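Local coordinates for protein peroxisomal acyl-CoA oxidase 1A (Solanum lycopersicum, PDB 2FON) that probably oxidises fatty acyl-CoA thioesters in peroxisomal beta-oxidation, using a bound FAD as cofactor, at residues L402-T407 against A434-A439; V448-V453 against A541-C546; A454-K459 against G472-M477; H482-R487 against S510-V515. All coordinates share one frame; numbering follows the deposited sequence.

Contact 1 (L402-T407 against A434-A439); sequences LTTSAT and AVYVPA. With FAD (flavin-adenine dinucleotide), chain E.
The Y436 ring presents one face to the T407 methyl, the opposite face to the A439 methyl of its own segment, and part of its rim to the backbone oxygen of T404, which lies near the ring plane. The setting is the all-helical C-alpha1 part of the acyl-CoA oxidase fold, where helix 389-417 meets segment 434-439, on helix 429-436 and the 3-10 residues 437-439. T407 CG2 makes a CH-pi contact: it stands 3.7 Å from the ring centroid, 26° off the normal, so it sits toward the CE2-CZ side rather than over the middle. With CG anti to the backbone N (chi1 -172°), Y436 reaches across to helix 389-417, and its OH ends 3.3 Å from T404 CG2. That same T404 methyl lies 3.8 Å from A439 CB.

The hydroxyls of both threonines are turned away from the ring and satisfied by other groups. T404 OG1 bonds to K400 O and N446 ND2. T407 OG1 gives its proton to T403 O at 3.0 Å, while T407 N reaches that oxygen from the other face of its plane. A311 and A314 of helix 297-328 also pack on Y436. The 3-10 residues border the cofactor site as well: P438 CB lies 3.4 Å from the flavin methyl C7M of FAD.

Contact 2 (V448-V453 against A541-C546); sequences VLQLQV and AAVAHC. With FAD (flavin-adenine dinucleotide), chain E.
A542 meets the flank of helix 446-462, where its methyl touches both Q450 and V453. V453 CG1 comes to 3.9 Å from A542 CB; Q450 approaches that methyl from a different direction, with OE1 3.0 Å from A542 CB. The Q450 chain is bent at chi2 (-107°), which lays its amide along helix 535-558; the amide makes no hydrogen bond to 541-546. V543 follows with a smaller contact, its CG2 4.3 Å from Q450 OE1; its side chain also packs on L402. H545, one turn on from A542, brings CD2 to 4.0 Å from V453 CG1, while its ND1 is taken up by Y476 OH. C546 closes the row, with SG 3.6 Å from Q450 NE2 and also near V453 CG1. Were Q450 an alanine, the C546 sulfur and the A542 methyl would probably lose the amide beside them, and a gap would open between the two helices.

On the other side of helix 446-462, the adenine of FAD is held: V448 CG2 packs on its C5A and L451 CD1 lies 3.7 Å from its N1A. The axes of the two short segments approach to 8.9 Å and cross at 81°. This is a nearly perpendicular helix-helix crossing, with A542 and C546 lying under Q450 and V453 where the adenine-binding helix of the C-alpha1 region meets a helix of the C-terminal acyl-CoA oxidase region.

Contact 3 (A454-K459 against G472-M477); sequences ARFLMK and GTVSYM
L457 and V474 are the nearest pair across the contact, their CA atoms 8.0 Å apart, where a turn of helix 446-462 meets a short 3-10 stretch whose backbone is held by the bonds S475 N to G472 O and M477 N to V474 O. No hydrogen bond joins the two segments; the contact is mainly apolar. L457 carries most of it through one branch: CD2 lies 3.6 Å from V474 CG1 and equally close to M477 CE, so this methyl is flanked by a valine and by the end of a methionine. M477 starts toward the helix, and the bend at chi2 (-129°) places CE beside L457. Next to them, V474 CG1 approaches the F456 ring obliquely at CE2, 3.8 Å away, and V474 CG2 comes to CZ.

In the fold this is helix-to-loop packing, with the link between helix 446-462 and helix 480-483 folded back against the helix it has just left. H545 of helix 535-558 also lies against both L457 and V474, and P390 and A394 of helix 389-417 pack on F456. Y476 only grazes L457; M477 CG lies over one face of its ring, toward the rim, T473 O meets the edge, and its OH bonds to S510 OG.

Contact 4 (H482-R487 against S510-V515); sequences HLMQCR and SARMSV
R512 reaches out from helix 499-521 to the backbone of L483, near helix 480-483. NE donates to L483 O at 2.6 Å with an N-H...O angle of 154°. The oxygen lies close to the guanidinium plane, and the donor arrives only slightly tilted from the plane of the carbonyl. NH2 adds a weak second bond to the same oxygen at 3.0 Å, bent to 131°, so one carbonyl takes two N-H groups of one arginine. M484 O is different: it sits over a face of the guanidinium, 3.4 Å from CZ, badly placed to accept a hydrogen bond, though a positive group there probably steadies it electrostatically. NH1 has a weak bond to T593 O. Within 482-487, H482 O accepts from both Q485 N and Q485 NE2, the latter at 3.0 Å.

Apolar groups fill in beside this polar centre. M484 starts out facing away from the helix, but bends at chi2 and chi3 bring SD and CE back, so that CE meets V515 CG1 tip to tip at 3.7 Å; L483 CB lies 4.0 Å from the A511 methyl. With a leucine at R512, L483 O is likely to lose both N-H donors, and the loop at 484-487 to be freer to move. This is an arginine binding a backbone carbonyl and so joining a long helix to a neighbouring loop, in the helical C-terminal region of the acyl-CoA oxidase fold.

Overall arrangement
The four contacts run outward: from each contact's centre to the centre of the chain it is about 6 Å for contact 1, 17 Å for contact 2, 24 Å for contact 3 and 31 Å for contact 4. Contacts 1 to 3 are buried, contact 4 only partly so. Contacts 1 and 2 both touch FAD, one at the flavin and the other at the adenine, and meet where L402 packs on V543 and C546. Contacts 2 and 3 share helix 446-462. The first three have no hydrogen bonds between their segments, whereas contact 4 adds an arginine bonded to a backbone oxygen beside its apolar pairs. Y476 joins contacts 2, 3 and 4.

Contact 1 (L402-T407 against A434-A439)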
# COMPACT_ATOMS: atom_id res chain seq x y z
N LEU B 402 -11.29 7.27 -9.31
CA LEU B 402 -11.96 6.32 -8.48
C LEU B 402 -11.29 4.98 -8.65
O LEU B 402 -10.88 4.36 -7.62
CB LEU B 402 -13.39 6.16 -8.88
CG LEU B 402 -14.04 5.46 -7.72
CD1 LEU B 402 -14.10 6.42 -6.55
CD2 LEU B 402 -15.39 4.98 -8.13
N THR B 403 -11.17 4.56 -9.91
CA THR B 403 -10.76 3.18 -10.16
C THR B 403 -9.29 2.97 -9.89
O THR B 403 -8.91 1.89 -9.39
CB THR B 403 -11.07 2.68 -11.55
OG1 THR B 403 -10.39 3.49 -12.48
CG2 THR B 403 -12.61 2.68 -11.87
N THR B 404 -8.46 3.97 -10.16
CA THR B 404 -7.07 3.75 -9.83
C THR B 404 -6.78 3.76 -8.32
O THR B 404 -5.84 3.11 -7.93
CB THR B 404 -6.12 4.64 -10.58
OG1 THR B 404 -6.47 6.02 -10.34
CG2 THR B 404 -6.13 4.31 -12.09
N SER B 405 -7.56 4.43 -7.47
CA SER B 405 -7.35 4.23 -6.01
C SER B 405 -7.86 2.91 -5.54
O SER B 405 -7.25 2.30 -4.63
CB SER B 405 -8.08 5.23 -5.15
OG SER B 405 -7.93 6.48 -5.70
N ALA B 406 -9.02 2.51 -6.04
CA ALA B 406 -9.61 1.36 -5.53
C ALA B 406 -8.61 0.25 -5.84
O ALA B 406 -8.29 -0.61 -4.95
CB ALA B 406 -10.88 1.11 -6.20
N THR B 407 -8.07 0.31 -7.07
CA THR B 407 -7.21 -0.75 -7.55
C THR B 407 -5.88 -0.76 -6.78
O THR B 407 -5.51 -1.79 -6.18
CB THR B 407 -7.09 -0.74 -9.13
OG1 THR B 407 -8.38 -1.01 -9.71
CG2 THR B 407 -6.04 -1.76 -9.67
N ALA B 434 3.95 -2.44 -7.14
CA ALA B 434 4.95 -1.50 -7.58
C ALA B 434 4.69 -0.98 -8.99
O ALA B 434 4.69 0.27 -9.20
CB ALA B 434 6.34 -2.07 -7.47
N VAL B 435 4.52 -1.89 -9.94
CA VAL B 435 4.16 -1.48 -11.31
C VAL B 435 2.82 -0.71 -11.36
O VAL B 435 2.65 0.15 -12.18
CB VAL B 435 3.92 -2.67 -12.32
CG1 VAL B 435 3.48 -2.10 -13.67
CG2 VAL B 435 5.12 -3.48 -12.52
N TYR B 436 1.85 -1.05 -10.54
CA TYR B 436 0.55 -0.46 -10.74
C TYR B 436 0.45 0.96 -10.26
O TYR B 436 -0.19 1.82 -10.89
CB TYR B 436 -0.58 -1.23 -10.05
CG TYR B 436 -1.87 -0.64 -10.50
CD1 TYR B 436 -2.27 -0.78 -11.83
CD2 TYR B 436 -2.64 0.20 -9.64
CE1 TYR B 436 -3.41 -0.19 -12.28
CE2 TYR B 436 -3.80 0.79 -10.10
CZ TYR B 436 -4.17 0.59 -11.42
OH TYR B 436 -5.32 1.15 -11.92
N VAL B 437 1.05 1.18 -9.11
CA VAL B 437 0.79 2.37 -8.33
C VAL B 437 0.98 3.75 -9.03
O VAL B 437 0.16 4.65 -8.80
CB VAL B 437 1.40 2.25 -6.95
CG1 VAL B 437 2.83 2.73 -6.97
CG2 VAL B 437 0.46 2.99 -5.91
N PRO B 438 1.98 3.87 -9.96
CA PRO B 438 2.07 5.18 -10.64
C PRO B 438 0.75 5.63 -11.31
O PRO B 438 0.49 6.83 -11.41
CB PRO B 438 3.22 5.00 -11.68
CG PRO B 438 3.82 3.70 -11.41
CD PRO B 438 2.96 2.89 -10.51
N ALA B 439 -0.10 4.70 -11.71
CA ALA B 439 -1.50 5.00 -12.12
C ALA B 439 -2.17 6.10 -11.30
O ALA B 439 -2.92 6.91 -11.84
CB ALA B 439 -2.39 3.73 -12.13
PA FAD E . 1.88 17.09 -7.69
O1A FAD E . 0.87 17.77 -8.53
O2A FAD E . 3.13 17.90 -7.49
O5B FAD E . 1.16 16.69 -6.36
C5B FAD E . 1.91 16.64 -5.17
C4B FAD E . 0.91 16.53 -4.01
O4B FAD E . 0.23 17.75 -3.91
C3B FAD E . -0.16 15.48 -4.27
O3B FAD E . -0.52 15.01 -3.03
C2B FAD E . -1.30 16.25 -4.89
O2B FAD E . -2.57 15.76 -4.61
C1B FAD E . -1.14 17.56 -4.14
N9A FAD E . -1.65 18.65 -4.93
C8A FAD E . -1.11 19.17 -6.07
N7A FAD E . -1.93 20.13 -6.51
C5A FAD E . -2.97 20.24 -5.65
C6A FAD E . -4.07 21.10 -5.59
N6A FAD E . -4.26 22.04 -6.54
N1A FAD E . -4.96 20.96 -4.55
C2A FAD E . -4.79 19.99 -3.61
N3A FAD E . -3.69 19.16 -3.67
C4A FAD E . -2.80 19.29 -4.66
N1 FAD E . 5.30 12.51 -17.39
C2 FAD E . 5.47 12.70 -18.75
O2 FAD E . 5.35 13.83 -19.20
N3 FAD E . 5.74 11.62 -19.60
C4 FAD E . 5.87 10.36 -19.06
O4 FAD E . 6.14 9.41 -19.79
C4X FAD E . 5.71 10.15 -17.68
N5 FAD E . 5.86 8.89 -17.11
C5X FAD E . 5.71 8.74 -15.75
C6 FAD E . 5.88 7.50 -15.21
C7 FAD E . 5.79 7.36 -13.85
C7M FAD E . 5.98 5.96 -13.38
C8 FAD E . 5.51 8.45 -13.01
C8M FAD E . 5.35 8.33 -11.51
C9 FAD E . 5.32 9.70 -13.56
C9A FAD E . 5.42 9.84 -14.94
N10 FAD E . 5.28 11.08 -15.53
C10 FAD E . 5.43 11.24 -16.87
C1' FAD E . 4.94 12.32 -14.75
C2' FAD E . 3.49 12.04 -14.35
O2' FAD E . 2.71 11.92 -15.48
C3' FAD E . 2.75 13.08 -13.53
O3' FAD E . 2.51 14.26 -14.25
C4' FAD E . 3.39 13.36 -12.20
O4' FAD E . 3.41 12.15 -11.43
C5' FAD E . 2.49 14.41 -11.60
O5' FAD E . 2.84 14.25 -10.25
P FAD E . 3.41 15.42 -9.36
O1P FAD E . 4.69 14.98 -8.75
O2P FAD E . 3.44 16.76 -10.05
O3P FAD E . 2.20 15.63 -8.32

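Contact 2 (V448-V453 against A541-C546)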
# COMPACT_ATOMS: atom_id res chain seq x y z
N VAL B 448 -6.30 15.54 -7.48
CA VAL B 448 -6.52 16.72 -8.32
C VAL B 448 -7.63 16.53 -9.35
O VAL B 448 -8.41 17.45 -9.65
CB VAL B 448 -5.24 17.18 -8.97
CG1 VAL B 448 -5.52 18.00 -10.24
CG2 VAL B 448 -4.45 18.00 -7.99
N LEU B 449 -7.76 15.33 -9.86
CA LEU B 449 -8.85 15.07 -10.72
C LEU B 449 -10.17 15.12 -9.97
O LEU B 449 -11.20 15.53 -10.54
CB LEU B 449 -8.69 13.74 -11.42
CG LEU B 449 -7.58 13.72 -12.44
CD1 LEU B 449 -7.44 12.30 -12.88
CD2 LEU B 449 -7.94 14.57 -13.56
N GLN B 450 -10.20 14.71 -8.70
CA GLN B 450 -11.51 14.76 -8.07
C GLN B 450 -11.91 16.16 -7.65
O GLN B 450 -13.08 16.40 -7.47
CB GLN B 450 -11.71 13.70 -7.00
CG GLN B 450 -11.58 12.30 -7.57
CD GLN B 450 -12.91 11.57 -7.69
OE1 GLN B 450 -13.96 12.15 -7.46
NE2 GLN B 450 -12.87 10.27 -8.05
N LEU B 451 -10.99 17.11 -7.58
CA LEU B 451 -11.45 18.46 -7.34
C LEU B 451 -12.05 18.97 -8.62
O LEU B 451 -13.03 19.70 -8.59
CB LEU B 451 -10.34 19.37 -6.85
CG LEU B 451 -9.71 19.13 -5.45
CD1 LEU B 451 -8.33 19.78 -5.38
CD2 LEU B 451 -10.57 19.69 -4.36
N GLN B 452 -11.52 18.58 -9.78
CA GLN B 452 -12.20 18.90 -11.06
C GLN B 452 -13.60 18.36 -11.10
O GLN B 452 -14.52 19.08 -11.50
CB GLN B 452 -11.45 18.36 -12.26
CG GLN B 452 -10.51 19.37 -12.77
CD GLN B 452 -9.21 18.76 -13.22
OE1 GLN B 452 -9.17 17.86 -14.06
NE2 GLN B 452 -8.12 19.26 -12.66
N VAL B 453 -13.80 17.10 -10.69
CA VAL B 453 -15.15 16.56 -10.67
C VAL B 453 -16.08 17.44 -9.81
O VAL B 453 -17.11 17.87 -10.27
CB VAL B 453 -15.18 15.05 -10.30
CG1 VAL B 453 -16.62 14.58 -10.18
CG2 VAL B 453 -14.41 14.22 -11.38
N ALA B 541 -17.71 14.37 -1.86
CA ALA B 541 -18.84 14.43 -2.78
C ALA B 541 -18.51 13.85 -4.17
O ALA B 541 -19.15 12.91 -4.63
CB ALA B 541 -19.33 15.84 -2.91
N ALA B 542 -17.49 14.39 -4.83
CA ALA B 542 -16.96 13.80 -6.08
C ALA B 542 -16.83 12.26 -6.05
O ALA B 542 -17.23 11.57 -7.03
CB ALA B 542 -15.68 14.40 -6.42
N VAL B 543 -16.30 11.71 -4.94
CA VAL B 543 -16.21 10.25 -4.82
C VAL B 543 -17.59 9.66 -4.91
O VAL B 543 -17.83 8.81 -5.75
CB VAL B 543 -15.37 9.72 -3.56
CG1 VAL B 543 -15.38 8.18 -3.48
CG2 VAL B 543 -13.89 10.21 -3.61
N ALA B 544 -18.51 10.14 -4.10
CA ALA B 544 -19.88 9.60 -4.07
C ALA B 544 -20.54 9.53 -5.49
O ALA B 544 -21.15 8.52 -5.88
CB ALA B 544 -20.75 10.39 -3.09
N HIS B 545 -20.37 10.62 -6.24
CA HIS B 545 -20.81 10.72 -7.63
C HIS B 545 -20.18 9.67 -8.53
O HIS B 545 -20.88 9.01 -9.30
CB HIS B 545 -20.59 12.13 -8.18
CG HIS B 545 -20.80 12.25 -9.66
ND1 HIS B 545 -22.05 12.23 -10.24
CD2 HIS B 545 -19.91 12.44 -10.67
CE1 HIS B 545 -21.92 12.38 -11.55
NE2 HIS B 545 -20.63 12.49 -11.84
N CYS B 546 -18.86 9.51 -8.44
CA CYS B 546 -18.19 8.49 -9.21
C CYS B 546 -18.68 7.07 -8.89
O CYS B 546 -18.89 6.25 -9.78
CB CYS B 546 -16.68 8.60 -9.07
SG CYS B 546 -16.06 10.21 -9.76
PA FAD E . 1.88 17.09 -7.69
O1A FAD E . 0.87 17.77 -8.53
O2A FAD E . 3.13 17.90 -7.49
O5B FAD E . 1.16 16.69 -6.36
C5B FAD E . 1.91 16.64 -5.17
C4B FAD E . 0.91 16.53 -4.01
O4B FAD E . 0.23 17.75 -3.91
C3B FAD E . -0.16 15.48 -4.27
O3B FAD E . -0.52 15.01 -3.03
C2B FAD E . -1.30 16.25 -4.89
O2B FAD E . -2.57 15.76 -4.61
C1B FAD E . -1.14 17.56 -4.14
N9A FAD E . -1.65 18.65 -4.93
C8A FAD E . -1.11 19.17 -6.07
N7A FAD E . -1.93 20.13 -6.51
C5A FAD E . -2.97 20.24 -5.65
C6A FAD E . -4.07 21.10 -5.59
N6A FAD E . -4.26 22.04 -6.54
N1A FAD E . -4.96 20.96 -4.55
C2A FAD E . -4.79 19.99 -3.61
N3A FAD E . -3.69 19.16 -3.67
C4A FAD E . -2.80 19.29 -4.66
N1 FAD E . 5.30 12.51 -17.39
C2 FAD E . 5.47 12.70 -18.75
O2 FAD E . 5.35 13.83 -19.20
N3 FAD E . 5.74 11.62 -19.60
C4 FAD E . 5.87 10.36 -19.06
O4 FAD E . 6.14 9.41 -19.79
C4X FAD E . 5.71 10.15 -17.68
N5 FAD E . 5.86 8.89 -17.11
C5X FAD E . 5.71 8.74 -15.75
C6 FAD E . 5.88 7.50 -15.21
C7 FAD E . 5.79 7.36 -13.85
C7M FAD E . 5.98 5.96 -13.38
C8 FAD E . 5.51 8.45 -13.01
C8M FAD E . 5.35 8.33 -11.51
C9 FAD E . 5.32 9.70 -13.56
C9A FAD E . 5.42 9.84 -14.94
N10 FAD E . 5.28 11.08 -15.53
C10 FAD E . 5.43 11.24 -16.87
C1' FAD E . 4.94 12.32 -14.75
C2' FAD E . 3.49 12.04 -14.35
O2' FAD E . 2.71 11.92 -15.48
C3' FAD E . 2.75 13.08 -13.53
O3' FAD E . 2.51 14.26 -14.25
C4' FAD E . 3.39 13.36 -12.20
O4' FAD E . 3.41 12.15 -11.43
C5' FAD E . 2.49 14.41 -11.60
O5' FAD E . 2.84 14.25 -10.25
P FAD E . 3.41 15.42 -9.36
O1P FAD E . 4.69 14.98 -8.75
O2P FAD E . 3.44 16.76 -10.05
O3P FAD E . 2.20 15.63 -8.32

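Contact 3 (A454-K459 against G472-M477)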
# COMPACT_ATOMS: atom_id res chain seq x y z
N ALA B 454 -15.64 17.77 -8.60
CA ALA B 454 -16.35 18.65 -7.66
C ALA B 454 -16.83 19.96 -8.26
O ALA B 454 -18.05 20.26 -8.16
CB ALA B 454 -15.48 18.96 -6.48
N ARG B 455 -15.88 20.72 -8.82
CA ARG B 455 -16.16 22.01 -9.49
C ARG B 455 -17.27 21.90 -10.50
O ARG B 455 -18.04 22.84 -10.66
CB ARG B 455 -14.96 22.50 -10.26
CG ARG B 455 -14.22 23.65 -9.63
CD ARG B 455 -12.89 23.96 -10.36
NE ARG B 455 -12.05 24.75 -9.47
CZ ARG B 455 -12.30 26.02 -9.19
NH1 ARG B 455 -13.34 26.64 -9.76
NH2 ARG B 455 -11.54 26.68 -8.33
N PHE B 456 -17.35 20.76 -11.18
CA PHE B 456 -18.30 20.55 -12.25
C PHE B 456 -19.68 20.26 -11.71
O PHE B 456 -20.72 20.68 -12.31
CB PHE B 456 -17.84 19.41 -13.16
CG PHE B 456 -18.91 18.90 -14.02
CD1 PHE B 456 -19.39 19.65 -15.08
CD2 PHE B 456 -19.52 17.68 -13.74
CE1 PHE B 456 -20.42 19.16 -15.88
CE2 PHE B 456 -20.58 17.20 -14.53
CZ PHE B 456 -21.01 17.91 -15.60
N LEU B 457 -19.71 19.50 -10.60
CA LEU B 457 -20.96 19.24 -9.87
C LEU B 457 -21.44 20.56 -9.28
O LEU B 457 -22.60 20.91 -9.46
CB LEU B 457 -20.78 18.21 -8.77
CG LEU B 457 -20.44 16.81 -9.24
CD1 LEU B 457 -20.18 15.99 -8.02
CD2 LEU B 457 -21.53 16.15 -10.15
N MET B 458 -20.54 21.31 -8.66
CA MET B 458 -20.92 22.59 -8.10
C MET B 458 -21.43 23.45 -9.21
O MET B 458 -22.51 24.01 -9.10
CB MET B 458 -19.77 23.29 -7.39
CG MET B 458 -19.26 22.54 -6.13
SD MET B 458 -20.61 22.28 -4.98
CE MET B 458 -20.99 20.54 -5.20
N LYS B 459 -20.71 23.49 -10.33
CA LYS B 459 -21.23 24.22 -11.49
C LYS B 459 -22.61 23.72 -11.89
O LYS B 459 -23.53 24.51 -12.13
CB LYS B 459 -20.28 24.15 -12.69
CG LYS B 459 -20.73 25.04 -13.84
CD LYS B 459 -19.99 24.71 -15.11
CE LYS B 459 -20.07 25.86 -16.09
NZ LYS B 459 -18.71 26.11 -16.67
N GLY B 472 -26.46 13.38 -19.38
CA GLY B 472 -25.69 12.16 -19.15
C GLY B 472 -25.72 11.75 -17.69
O GLY B 472 -26.78 11.73 -17.05
N THR B 473 -24.53 11.47 -17.17
CA THR B 473 -24.26 11.05 -15.80
C THR B 473 -24.66 12.04 -14.68
O THR B 473 -24.63 11.66 -13.50
CB THR B 473 -22.76 10.67 -15.63
OG1 THR B 473 -21.96 11.85 -15.78
CG2 THR B 473 -22.32 9.69 -16.68
N VAL B 474 -25.01 13.28 -15.00
CA VAL B 474 -25.59 14.14 -13.97
C VAL B 474 -27.03 14.44 -14.24
O VAL B 474 -27.57 15.43 -13.74
CB VAL B 474 -24.84 15.47 -13.76
CG1 VAL B 474 -23.52 15.23 -13.05
CG2 VAL B 474 -24.66 16.18 -15.06
N SER B 475 -27.69 13.58 -15.00
CA SER B 475 -29.09 13.82 -15.23
C SER B 475 -29.90 13.63 -13.91
O SER B 475 -30.94 14.25 -13.72
CB SER B 475 -29.61 12.98 -16.38
OG SER B 475 -30.43 11.96 -15.88
N TYR B 476 -29.41 12.82 -12.99
CA TYR B 476 -30.03 12.73 -11.68
C TYR B 476 -30.15 14.07 -10.96
O TYR B 476 -31.14 14.29 -10.28
CB TYR B 476 -29.36 11.72 -10.79
CG TYR B 476 -27.98 12.10 -10.27
CD1 TYR B 476 -27.83 12.66 -9.00
CD2 TYR B 476 -26.82 11.87 -11.01
CE1 TYR B 476 -26.59 12.97 -8.49
CE2 TYR B 476 -25.59 12.19 -10.52
CZ TYR B 476 -25.47 12.74 -9.25
OH TYR B 476 -24.22 13.08 -8.73
N MET B 477 -29.20 14.97 -11.11
CA MET B 477 -29.28 16.26 -10.42
C MET B 477 -30.45 17.14 -10.86
O MET B 477 -30.75 18.18 -10.22
CB MET B 477 -28.00 17.03 -10.57
CG MET B 477 -26.83 16.25 -10.06
SD MET B 477 -25.98 17.35 -8.95
CE MET B 477 -24.64 16.31 -8.34

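Contact 4 (H482-R487 against S510-V515)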
# COMPACT_ATOMS: atom_id res chain seq x y z
N HIS B 482 -36.96 16.05 -5.17
CA HIS B 482 -37.30 14.70 -4.76
C HIS B 482 -36.19 14.03 -3.94
O HIS B 482 -36.39 13.65 -2.78
CB HIS B 482 -37.61 13.90 -6.01
CG HIS B 482 -37.86 12.45 -5.74
ND1 HIS B 482 -36.88 11.49 -5.89
CD2 HIS B 482 -38.97 11.80 -5.32
CE1 HIS B 482 -37.38 10.31 -5.57
NE2 HIS B 482 -38.64 10.47 -5.23
N LEU B 483 -35.01 13.89 -4.54
CA LEU B 483 -33.89 13.25 -3.88
C LEU B 483 -33.53 13.85 -2.49
O LEU B 483 -33.02 13.14 -1.61
CB LEU B 483 -32.70 13.22 -4.82
CG LEU B 483 -32.76 12.28 -6.03
CD1 LEU B 483 -31.69 12.55 -7.01
CD2 LEU B 483 -32.68 10.82 -5.64
N MET B 484 -33.81 15.13 -2.29
CA MET B 484 -33.60 15.78 -1.00
C MET B 484 -34.53 15.27 0.09
O MET B 484 -34.22 15.37 1.28
CB MET B 484 -33.81 17.30 -1.09
CG MET B 484 -32.75 18.07 -1.81
SD MET B 484 -31.17 17.73 -1.05
CE MET B 484 -31.25 18.73 0.45
N GLN B 485 -35.68 14.73 -0.30
CA GLN B 485 -36.70 14.43 0.69
C GLN B 485 -37.21 12.96 0.73
O GLN B 485 -38.09 12.63 1.52
CB GLN B 485 -37.87 15.42 0.56
CG GLN B 485 -38.55 15.42 -0.80
CD GLN B 485 -39.57 14.28 -0.99
OE1 GLN B 485 -40.65 14.25 -0.34
NE2 GLN B 485 -39.26 13.36 -1.90
N CYS B 486 -36.67 12.09 -0.11
CA CYS B 486 -37.09 10.70 -0.06
C CYS B 486 -36.46 9.91 1.11
O CYS B 486 -35.61 10.41 1.87
CB CYS B 486 -36.93 9.99 -1.42
SG CYS B 486 -35.31 10.12 -2.27
N ARG B 487 -36.94 8.70 1.29
CA ARG B 487 -36.49 7.83 2.32
C ARG B 487 -36.42 6.53 1.57
O ARG B 487 -37.30 6.24 0.76
CB ARG B 487 -37.54 7.71 3.45
CG ARG B 487 -37.92 9.02 4.16
CD ARG B 487 -37.45 9.13 5.61
NE ARG B 487 -37.28 10.54 6.03
CZ ARG B 487 -36.09 11.14 6.20
NH1 ARG B 487 -34.96 10.44 5.99
NH2 ARG B 487 -36.00 12.42 6.56
N SER B 510 -25.61 11.15 -3.27
CA SER B 510 -24.77 12.04 -4.02
C SER B 510 -25.41 13.43 -4.12
O SER B 510 -24.78 14.45 -3.79
CB SER B 510 -24.44 11.43 -5.38
OG SER B 510 -23.74 12.37 -6.18
N ALA B 511 -26.67 13.46 -4.52
CA ALA B 511 -27.42 14.72 -4.54
C ALA B 511 -27.28 15.39 -3.20
O ALA B 511 -26.83 16.51 -3.11
CB ALA B 511 -28.88 14.49 -4.87
N ARG B 512 -27.64 14.68 -2.15
CA ARG B 512 -27.57 15.29 -0.84
C ARG B 512 -26.16 15.80 -0.56
O ARG B 512 -26.01 16.94 -0.19
CB ARG B 512 -28.06 14.35 0.22
CG ARG B 512 -29.54 14.27 0.26
CD ARG B 512 -29.96 12.85 0.48
NE ARG B 512 -31.41 12.72 0.39
CZ ARG B 512 -32.20 12.58 1.44
NH1 ARG B 512 -31.67 12.52 2.67
NH2 ARG B 512 -33.52 12.47 1.28
N MET B 513 -25.14 14.99 -0.80
CA MET B 513 -23.78 15.45 -0.48
C MET B 513 -23.35 16.67 -1.27
O MET B 513 -22.82 17.64 -0.70
CB MET B 513 -22.76 14.33 -0.55
CG MET B 513 -22.77 13.48 0.69
SD MET B 513 -21.82 11.99 0.39
CE MET B 513 -20.11 12.59 0.48
N SER B 514 -23.62 16.64 -2.58
CA SER B 514 -23.33 17.80 -3.42
C SER B 514 -24.13 19.03 -3.03
O SER B 514 -23.58 20.11 -3.00
CB SER B 514 -23.54 17.47 -4.87
OG SER B 514 -22.41 16.77 -5.33
N VAL B 515 -25.40 18.87 -2.70
CA VAL B 515 -26.20 19.99 -2.25
C VAL B 515 -25.59 20.61 -1.00
O VAL B 515 -25.40 21.81 -0.90
CB VAL B 515 -27.69 19.57 -2.01
CG1 VAL B 515 -28.43 20.54 -1.08
CG2 VAL B 515 -28.43 19.45 -3.35